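Local coordinates for cryptic loci regulator 2 (Schizosaccharomyces pombe 972h-, PDB 5IKJ), which promotes heterochromatic transcriptional silencing upstream of histone deacetylases, and is required for nucleosome positioning and for the silencing function of the SHREC complex, at residues 66-79 / 353-365. Sequence-based numbering, arbitrary orientation.
Sequences HVFGGAGSTQPILN and FHDENYSIPLTVL
The glycine-rich connection between helices 50-67 and 75-82, which contains a type II turn at Gly70-Ser73, is met here by the extended chain that follows strand 353-355. At the C-terminal end of helix 50-67 one backbone hydrogen bond joins the two chains: Leu365 N donates to Val67 O at 2.8 Å, with an N-H...O angle of 163°. Next to it, Phe68 CA lies 3.2 Å from Thr363 O, a CA-H...O contact. The Phe68 edge points at the face of Phe353 in an offset edge-to-face pair, planes at 73° and centroids 5.5 Å apart, while Leu362 CD1 sits over one face, 4.0 Å from the Phe68 ring centroid. Phe139 and an apolar side chain of the partner protein's chain also pack on Phe68. At the Leu365 end, chi1 of -175° swings CG away from its own backbone N, and with chi2 also set, CD2 comes 3.6 Å from His66 CD2; the imidazole is hydrogen-bonded through NE2 to Glu225 and stacked on Tyr191. Toward helix 75-82, Gln75 CG packs against Thr363 OG1, while Gln75 NE2 is hydrogen-bonded to Thr237 OG1. One turn further along this helix, Asn79 OD1 rests 3.5 Å from Ile360 CG2.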
loop_
_atom_site.group_PDB
_atom_site.type_symbol
_atom_site.label_atom_id
_atom_site.label_comp_id
_atom_site.label_asym_id
_atom_site.label_seq_id
_atom_site.Cartn_x
_atom_site.Cartn_y
_atom_site.Cartn_z
ATOM N N HIS A 66 -6.114 -4.596 -12.779
ATOM C CA HIS A 66 -6.702 -4.116 -11.535
ATOM C C HIS A 66 -6.620 -5.182 -10.449
ATOM O O HIS A 66 -6.128 -4.920 -9.346
ATOM C CB HIS A 66 -8.153 -3.704 -11.776
ATOM C CG HIS A 66 -8.692 -2.746 -10.761
ATOM N ND1 HIS A 66 -9.909 -2.117 -10.911
ATOM C CD2 HIS A 66 -8.187 -2.310 -9.582
ATOM C CE1 HIS A 66 -10.131 -1.334 -9.872
ATOM N NE2 HIS A 66 -9.100 -1.432 -9.050
ATOM N N VAL A 67 -7.087 -6.395 -10.750
ATOM C CA VAL A 67 -7.127 -7.447 -9.737
ATOM C C VAL A 67 -5.717 -7.876 -9.355
ATOM O O VAL A 67 -5.420 -8.100 -8.176
ATOM C CB VAL A 67 -7.958 -8.645 -10.230
ATOM C CG1 VAL A 67 -8.198 -9.629 -9.090
ATOM C CG2 VAL A 67 -9.280 -8.180 -10.799
ATOM N N PHE A 68 -4.832 -8.004 -10.341
ATOM C CA PHE A 68 -3.458 -8.420 -10.106
ATOM C C PHE A 68 -2.488 -7.247 -10.104
ATOM O O PHE A 68 -1.286 -7.442 -10.313
ATOM C CB PHE A 68 -3.039 -9.454 -11.151
ATOM C CG PHE A 68 -3.938 -10.656 -11.200
ATOM C CD1 PHE A 68 -4.061 -11.487 -10.099
ATOM C CD2 PHE A 68 -4.660 -10.956 -12.343
ATOM C CE1 PHE A 68 -4.886 -12.592 -10.136
ATOM C CE2 PHE A 68 -5.486 -12.061 -12.387
ATOM C CZ PHE A 68 -5.600 -12.882 -11.281
ATOM N N GLY A 69 -2.984 -6.034 -9.868
ATOM C CA GLY A 69 -2.133 -4.863 -9.812
ATOM C C GLY A 69 -2.718 -3.766 -8.947
ATOM O O GLY A 69 -2.522 -3.755 -7.729
ATOM N N GLY A 70 -3.443 -2.842 -9.566
ATOM C CA GLY A 70 -4.032 -1.728 -8.854
ATOM C C GLY A 70 -3.089 -0.540 -8.757
ATOM O O GLY A 70 -1.870 -0.658 -8.867
ATOM N N ALA A 71 -3.686 0.631 -8.543
ATOM C CA ALA A 71 -2.930 1.875 -8.484
ATOM C C ALA A 71 -1.758 1.758 -7.520
ATOM O O ALA A 71 -1.921 1.355 -6.365
ATOM C CB ALA A 71 -3.845 3.023 -8.055
ATOM N N GLY A 72 -0.572 2.116 -8.007
ATOM C CA GLY A 72 0.610 2.200 -7.177
ATOM C C GLY A 72 1.490 0.971 -7.159
ATOM O O GLY A 72 2.513 0.980 -6.462
ATOM N N SER A 73 1.136 -0.080 -7.894
ATOM C CA SER A 73 1.910 -1.314 -7.846
ATOM C C SER A 73 3.277 -1.119 -8.486
ATOM O O SER A 73 3.393 -0.542 -9.572
ATOM C CB SER A 73 1.165 -2.440 -8.558
ATOM O OG SER A 73 1.884 -3.659 -8.453
ATOM N N THR A 74 4.315 -1.610 -7.809
ATOM C CA THR A 74 5.655 -1.694 -8.376
ATOM C C THR A 74 6.116 -3.139 -8.513
ATOM O O THR A 74 7.306 -3.380 -8.749
ATOM C CB THR A 74 6.653 -0.903 -7.523
ATOM O OG1 THR A 74 6.830 -1.552 -6.257
ATOM C CG2 THR A 74 6.158 0.521 -7.294
ATOM N N GLN A 75 5.206 -4.104 -8.371
ATOM C CA GLN A 75 5.594 -5.508 -8.472
ATOM C C GLN A 75 6.176 -5.862 -9.833
ATOM O O GLN A 75 7.116 -6.674 -9.877
ATOM C CB GLN A 75 4.388 -6.403 -8.150
ATOM C CG GLN A 75 3.847 -6.233 -6.739
ATOM C CD GLN A 75 4.926 -6.352 -5.683
ATOM O OE1 GLN A 75 5.715 -7.298 -5.693
ATOM N NE2 GLN A 75 4.979 -5.383 -4.777
ATOM N N PRO A 76 5.684 -5.328 -10.955
ATOM C CA PRO A 76 6.357 -5.606 -12.234
ATOM C C PRO A 76 7.818 -5.199 -12.239
ATOM O O PRO A 76 8.623 -5.830 -12.935
ATOM C CB PRO A 76 5.535 -4.793 -13.243
ATOM C CG PRO A 76 4.192 -4.663 -12.616
ATOM C CD PRO A 76 4.446 -4.551 -11.143
ATOM N N ILE A 77 8.189 -4.166 -11.481
ATOM C CA ILE A 77 9.587 -3.755 -11.420
ATOM C C ILE A 77 10.415 -4.799 -10.682
ATOM O O ILE A 77 11.529 -5.136 -11.102
ATOM C CB ILE A 77 9.710 -2.364 -10.768
ATOM C CG1 ILE A 77 8.952 -1.328 -11.603
ATOM C CG2 ILE A 77 11.177 -1.967 -10.623
ATOM C CD1 ILE A 77 8.939 0.069 -11.014
ATOM N N LEU A 78 9.893 -5.329 -9.574
ATOM C CA LEU A 78 10.609 -6.384 -8.865
ATOM C C LEU A 78 10.661 -7.660 -9.693
ATOM O O LEU A 78 11.674 -8.370 -9.685
ATOM C CB LEU A 78 9.952 -6.656 -7.508
ATOM C CG LEU A 78 10.645 -7.723 -6.653
ATOM C CD1 LEU A 78 12.050 -7.280 -6.263
ATOM C CD2 LEU A 78 9.830 -8.056 -5.410
ATOM N N ASN A 79 9.582 -7.969 -10.415
ATOM C CA ASN A 79 9.556 -9.172 -11.240
ATOM C C ASN A 79 10.605 -9.099 -12.344
ATOM O O ASN A 79 11.461 -9.981 -12.466
ATOM C CB ASN A 79 8.160 -9.372 -11.829
ATOM C CG ASN A 79 7.140 -9.774 -10.784
ATOM O OD1 ASN A 79 7.494 -10.218 -9.691
ATOM N ND2 ASN A 79 5.863 -9.628 -11.117
ATOM N N PHE A 353 -2.620 -18.226 -8.512
ATOM C CA PHE A 353 -2.062 -17.875 -9.810
ATOM C C PHE A 353 -0.591 -17.515 -9.645
ATOM O O PHE A 353 -0.237 -16.727 -8.761
ATOM C CB PHE A 353 -2.824 -16.704 -10.434
ATOM C CG PHE A 353 -4.309 -16.922 -10.525
ATOM C CD1 PHE A 353 -4.849 -17.724 -11.517
ATOM C CD2 PHE A 353 -5.168 -16.311 -9.626
ATOM C CE1 PHE A 353 -6.215 -17.921 -11.605
ATOM C CE2 PHE A 353 -6.536 -16.504 -9.708
ATOM C CZ PHE A 353 -7.059 -17.309 -10.699
ATOM N N HIS A 354 0.258 -18.090 -10.495
ATOM C CA HIS A 354 1.694 -17.859 -10.443
ATOM C C HIS A 354 2.213 -17.555 -11.842
ATOM O O HIS A 354 1.526 -17.760 -12.845
ATOM C CB HIS A 354 2.433 -19.070 -9.857
ATOM C CG HIS A 354 1.991 -19.439 -8.475
ATOM N ND1 HIS A 354 0.719 -19.889 -8.197
ATOM C CD2 HIS A 354 2.652 -19.421 -7.294
ATOM C CE1 HIS A 354 0.614 -20.133 -6.902
ATOM N NE2 HIS A 354 1.773 -19.858 -6.331
ATOM N N ASP A 355 3.448 -17.062 -11.895
ATOM C CA ASP A 355 4.082 -16.754 -13.169
ATOM C C ASP A 355 4.474 -18.044 -13.881
ATOM O O ASP A 355 5.181 -18.886 -13.318
ATOM C CB ASP A 355 5.312 -15.876 -12.948
ATOM C CG ASP A 355 5.735 -15.134 -14.200
ATOM O OD1 ASP A 355 4.850 -14.706 -14.968
ATOM O OD2 ASP A 355 6.956 -14.976 -14.414
ATOM N N GLU A 356 4.018 -18.197 -15.127
ATOM C CA GLU A 356 4.231 -19.453 -15.838
ATOM C C GLU A 356 5.699 -19.669 -16.186
ATOM O O GLU A 356 6.145 -20.818 -16.289
ATOM C CB GLU A 356 3.375 -19.497 -17.105
ATOM C CG GLU A 356 3.803 -18.531 -18.202
ATOM C CD GLU A 356 2.962 -18.674 -19.457
ATOM O OE1 GLU A 356 2.037 -19.512 -19.462
ATOM O OE2 GLU A 356 3.229 -17.951 -20.440
ATOM N N ASN A 357 6.463 -18.592 -16.372
ATOM C CA ASN A 357 7.861 -18.713 -16.763
ATOM C C ASN A 357 8.824 -18.691 -15.584
ATOM O O ASN A 357 9.987 -19.078 -15.750
ATOM C CB ASN A 357 8.240 -17.591 -17.735
ATOM C CG ASN A 357 7.643 -17.790 -19.117
ATOM O OD1 ASN A 357 7.085 -18.845 -19.419
ATOM N ND2 ASN A 357 7.773 -16.780 -19.968
ATOM N N TYR A 358 8.380 -18.251 -14.404
ATOM C CA TYR A 358 9.263 -18.161 -13.249
ATOM C C TYR A 358 8.610 -18.575 -11.937
ATOM O O TYR A 358 9.301 -18.608 -10.914
ATOM C CB TYR A 358 9.807 -16.728 -13.108
ATOM C CG TYR A 358 10.845 -16.365 -14.148
ATOM C CD1 TYR A 358 10.472 -15.994 -15.433
ATOM C CD2 TYR A 358 12.198 -16.390 -13.840
ATOM C CE1 TYR A 358 11.417 -15.663 -16.384
ATOM C CE2 TYR A 358 13.149 -16.057 -14.783
ATOM C CZ TYR A 358 12.754 -15.695 -16.054
ATOM O OH TYR A 358 13.699 -15.363 -16.999
ATOM N N SER A 359 7.315 -18.886 -11.926
ATOM C CA SER A 359 6.625 -19.353 -10.723
ATOM C C SER A 359 6.593 -18.285 -9.631
ATOM O O SER A 359 6.521 -18.602 -8.442
ATOM C CB SER A 359 7.261 -20.640 -10.187
ATOM O OG SER A 359 7.133 -21.696 -11.122
ATOM N N ILE A 360 6.650 -17.017 -10.020
ATOM C CA ILE A 360 6.453 -15.931 -9.053
ATOM C C ILE A 360 4.975 -15.863 -8.683
ATOM O O ILE A 360 4.117 -15.949 -9.581
ATOM C CB ILE A 360 6.937 -14.601 -9.640
ATOM C CG1 ILE A 360 8.432 -14.667 -9.965
ATOM C CG2 ILE A 360 6.678 -13.450 -8.670
ATOM C CD1 ILE A 360 8.908 -13.546 -10.864
ATOM N N PRO A 361 4.616 -15.714 -7.405
ATOM C CA PRO A 361 3.191 -15.668 -7.047
ATOM C C PRO A 361 2.602 -14.306 -7.385
ATOM O O PRO A 361 3.178 -13.269 -7.050
ATOM C CB PRO A 361 3.197 -15.920 -5.536
ATOM C CG PRO A 361 4.492 -15.328 -5.082
ATOM C CD PRO A 361 5.477 -15.492 -6.228
ATOM N N LEU A 362 1.455 -14.310 -8.060
ATOM C CA LEU A 362 0.813 -13.057 -8.425
ATOM C C LEU A 362 0.324 -12.321 -7.183
ATOM O O LEU A 362 -0.109 -12.929 -6.200
ATOM C CB LEU A 362 -0.359 -13.306 -9.376
ATOM C CG LEU A 362 -0.036 -13.748 -10.806
ATOM C CD1 LEU A 362 -1.314 -13.781 -11.634
ATOM C CD2 LEU A 362 0.996 -12.836 -11.467
ATOM N N THR A 363 0.410 -10.995 -7.234
ATOM C CA THR A 363 -0.081 -10.138 -6.164
ATOM C C THR A 363 -1.561 -9.865 -6.398
ATOM O O THR A 363 -1.933 -9.271 -7.416
ATOM C CB THR A 363 0.708 -8.830 -6.114
ATOM O OG1 THR A 363 2.092 -9.111 -5.870
ATOM C CG2 THR A 363 0.179 -7.916 -5.012
ATOM N N VAL A 364 -2.404 -10.298 -5.464
ATOM C CA VAL A 364 -3.849 -10.140 -5.578
ATOM C C VAL A 364 -4.273 -8.935 -4.752
ATOM O O VAL A 364 -3.970 -8.851 -3.554
ATOM C CB VAL A 364 -4.590 -11.412 -5.132
ATOM C CG1 VAL A 364 -6.089 -11.256 -5.354
ATOM C CG2 VAL A 364 -4.063 -12.619 -5.894
ATOM N N LEU A 365 -4.981 -8.014 -5.387
ATOM C CA LEU A 365 -5.364 -6.765 -4.747
ATOM C C LEU A 365 -6.521 -7.013 -3.785
ATOM O O LEU A 365 -7.605 -7.408 -4.231
ATOM C CB LEU A 365 -5.774 -5.749 -5.800
ATOM C CG LEU A 365 -6.110 -4.330 -5.352
ATOM C CD1 LEU A 365 -4.880 -3.636 -4.791
ATOM C CD2 LEU A 365 -6.680 -3.566 -6.537
#